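Local atomic coordinates of MupZ (Pseudomonas fluorescens, PDB entry 6FXD), a protein that probably acts as an epoxide hydrolase in mupirocin biosynthesis, working in a cascade with a Rieske oxygenase to form oxygen heterocycles. Residues Cys24-Tyr29 with Val102-His107. Residues are numbered along the deposited sequence; the frame is centred on the assembly and turned at random.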
loop_
_atom_site.group_PDB
_atom_site.type_symbol
_atom_site.label_atom_id
_atom_site.label_comp_id
_atom_site.label_asym_id
_atom_site.label_seq_id
_atom_site.Cartn_x
_atom_site.Cartn_y
_atom_site.Cartn_z
ATOM N N CYS A 24 2.803 13.474 -6.867
ATOM C CA CYS A 24 3.480 14.316 -5.892
ATOM C C CYS A 24 2.836 15.690 -5.884
ATOM O O CYS A 24 2.410 16.198 -6.932
ATOM C CB CYS A 24 4.956 14.470 -6.240
ATOM S SG CYS A 24 5.868 12.929 -6.094
ATOM N N MET A 25 2.763 16.303 -4.708
ATOM C CA MET A 25 2.183 17.631 -4.548
ATOM C C MET A 25 3.204 18.540 -3.881
ATOM O O MET A 25 3.804 18.168 -2.868
ATOM C CB MET A 25 0.912 17.582 -3.698
ATOM C CG MET A 25 0.206 18.953 -3.573
ATOM S SD MET A 25 -1.297 18.924 -2.539
ATOM C CE MET A 25 -0.629 18.492 -0.909
ATOM N N ALA A 26 3.419 19.720 -4.461
ATOM C CA ALA A 26 4.281 20.738 -3.884
ATOM C C ALA A 26 3.417 21.911 -3.447
ATOM O O ALA A 26 2.454 22.270 -4.135
ATOM C CB ALA A 26 5.304 21.229 -4.905
ATOM N N MET A 27 3.738 22.504 -2.299
ATOM C CA MET A 27 2.984 23.646 -1.781
ATOM C C MET A 27 3.935 24.701 -1.235
ATOM O O MET A 27 4.347 24.624 -0.067
ATOM C CB MET A 27 2.007 23.231 -0.683
ATOM C CG MET A 27 0.953 22.225 -1.135
ATOM S SD MET A 27 -0.401 22.027 0.013
ATOM C CE MET A 27 0.493 21.406 1.458
ATOM N N PRO A 28 4.301 25.698 -2.031
ATOM C CA PRO A 28 4.951 26.884 -1.467
ATOM C C PRO A 28 3.932 27.808 -0.821
ATOM O O PRO A 28 2.819 27.978 -1.329
ATOM C CB PRO A 28 5.535 27.563 -2.703
ATOM C CG PRO A 28 4.566 27.178 -3.789
ATOM C CD PRO A 28 4.156 25.769 -3.495
ATOM N N TYR A 29 4.319 28.384 0.322
ATOM C CA TYR A 29 3.552 29.402 1.032
ATOM C C TYR A 29 4.334 30.705 0.933
ATOM O O TYR A 29 5.535 30.732 1.234
ATOM C CB TYR A 29 3.330 29.025 2.511
ATOM C CG TYR A 29 2.366 27.881 2.682
ATOM C CD1 TYR A 29 2.771 26.584 2.426
ATOM C CD2 TYR A 29 1.043 28.094 3.089
ATOM C CE1 TYR A 29 1.894 25.502 2.612
ATOM C CE2 TYR A 29 0.157 27.026 3.250
ATOM C CZ TYR A 29 0.596 25.735 3.014
ATOM O OH TYR A 29 -0.267 24.672 3.158
ATOM N N VAL A 102 8.038 31.215 2.658
ATOM C CA VAL A 102 8.282 30.971 4.078
ATOM C C VAL A 102 8.075 29.518 4.482
ATOM O O VAL A 102 8.509 29.134 5.575
ATOM C CB VAL A 102 7.443 31.908 4.968
ATOM C CG1 VAL A 102 7.881 33.356 4.754
ATOM C CG2 VAL A 102 5.948 31.744 4.678
ATOM N N ARG A 103 7.417 28.715 3.657
ATOM C CA ARG A 103 7.248 27.287 3.890
ATOM C C ARG A 103 7.182 26.631 2.519
ATOM O O ARG A 103 6.632 27.214 1.585
ATOM C CB ARG A 103 5.959 26.971 4.677
ATOM C CG ARG A 103 5.994 25.611 5.379
ATOM C CD ARG A 103 4.619 25.003 5.733
ATOM N NE ARG A 103 3.582 25.986 6.015
ATOM C CZ ARG A 103 2.277 25.721 6.109
ATOM N NH1 ARG A 103 1.814 24.485 5.950
ATOM N NH2 ARG A 103 1.431 26.700 6.361
ATOM N N TYR A 104 7.772 25.447 2.380
ATOM C CA TYR A 104 7.707 24.710 1.118
ATOM C C TYR A 104 7.560 23.230 1.455
ATOM O O TYR A 104 8.501 22.602 1.953
ATOM C CB TYR A 104 8.934 24.987 0.240
ATOM C CG TYR A 104 8.875 24.314 -1.109
ATOM C CD1 TYR A 104 7.996 24.755 -2.088
ATOM C CD2 TYR A 104 9.691 23.224 -1.400
ATOM C CE1 TYR A 104 7.935 24.138 -3.325
ATOM C CE2 TYR A 104 9.638 22.599 -2.628
ATOM C CZ TYR A 104 8.761 23.064 -3.591
ATOM O OH TYR A 104 8.699 22.448 -4.815
ATOM N N GLU A 105 6.386 22.676 1.184
ATOM C CA GLU A 105 6.086 21.287 1.509
ATOM C C GLU A 105 6.006 20.454 0.241
ATOM O O GLU A 105 5.512 20.913 -0.787
ATOM C CB GLU A 105 4.739 21.152 2.220
ATOM C CG GLU A 105 4.681 21.898 3.498
ATOM C CD GLU A 105 3.411 21.636 4.296
ATOM O OE1 GLU A 105 2.583 20.772 3.907
ATOM O OE2 GLU A 105 3.232 22.328 5.311
ATOM N N VAL A 106 6.461 19.209 0.330
ATOM C CA VAL A 106 6.368 18.268 -0.777
ATOM C C VAL A 106 5.770 16.986 -0.222
ATOM O O VAL A 106 6.318 16.410 0.725
ATOM C CB VAL A 106 7.738 17.995 -1.419
ATOM C CG1 VAL A 106 7.586 16.982 -2.531
ATOM C CG2 VAL A 106 8.335 19.295 -1.983
ATOM N N HIS A 107 4.664 16.535 -0.806
ATOM C CA HIS A 107 3.964 15.331 -0.369
ATOM C C HIS A 107 3.947 14.310 -1.493
ATOM O O HIS A 107 3.693 14.661 -2.646
ATOM C CB HIS A 107 2.511 15.645 -0.016
ATOM C CG HIS A 107 2.351 16.639 1.090
ATOM N ND1 HIS A 107 1.737 16.320 2.284
ATOM C CD2 HIS A 107 2.723 17.935 1.192
ATOM C CE1 HIS A 107 1.722 17.386 3.066
ATOM N NE2 HIS A 107 2.326 18.374 2.432
#
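The guanidinium of Arg103 lies flat over one face of the Tyr29 ring, a cation-pi stack with Arg103 CZ 3.5 Å from the ring centroid and the planes only 11° apart. A twist about chi3 (-31°) folds the arginine over the ring, placing its NH2 3.4 Å from CE2 of Tyr29. Its NH1 uses the guanidinium edge instead, reaching OE2 of Glu105 at 2.7 Å from above the carboxylate plane. The other carboxylate oxygen, OE1, offers its anti lone pair to NE2 of His107 at 2.8 Å, so this glutamate holds both an arginine and a histidine along one strand. Met25, bent at chi3 (64°), lays CE over the imidazole of His107 in a CH-pi contact, while flexible, unbranched Met27 brings its CE within 3.3 Å of OE1 of Glu105 and near NE2 of His107. Segments 24-29 and 102-107 pair the first and last strands of a ferredoxin-like βαββαβ core, antiparallel, with strand 126-135 added beyond, parallel to 100-108; the face carrying this row meets a second subunit, consistent with a dimeric α+β barrel. There Tyr29 OH bonds to Glu105 of the second subunit, which also receives Arg103 NH2 in a salt bridge; a leucine in place of Tyr29 would probably leave the guanidinium without its aromatic bed and that glutamate short of a hydroxyl partner. On the reverse face, CB of Pro28 meets the edge of the Tyr104 ring at CD1, 3.8 Å away, and the small CB of Ala26 lets the Tyr104 hydroxyl end come close. Proline suits a non-hydrogen-bonded pair: Met25, Met27 and Tyr29 supply this strand's N-H groups, and Val102, Glu105 and His107 return theirs.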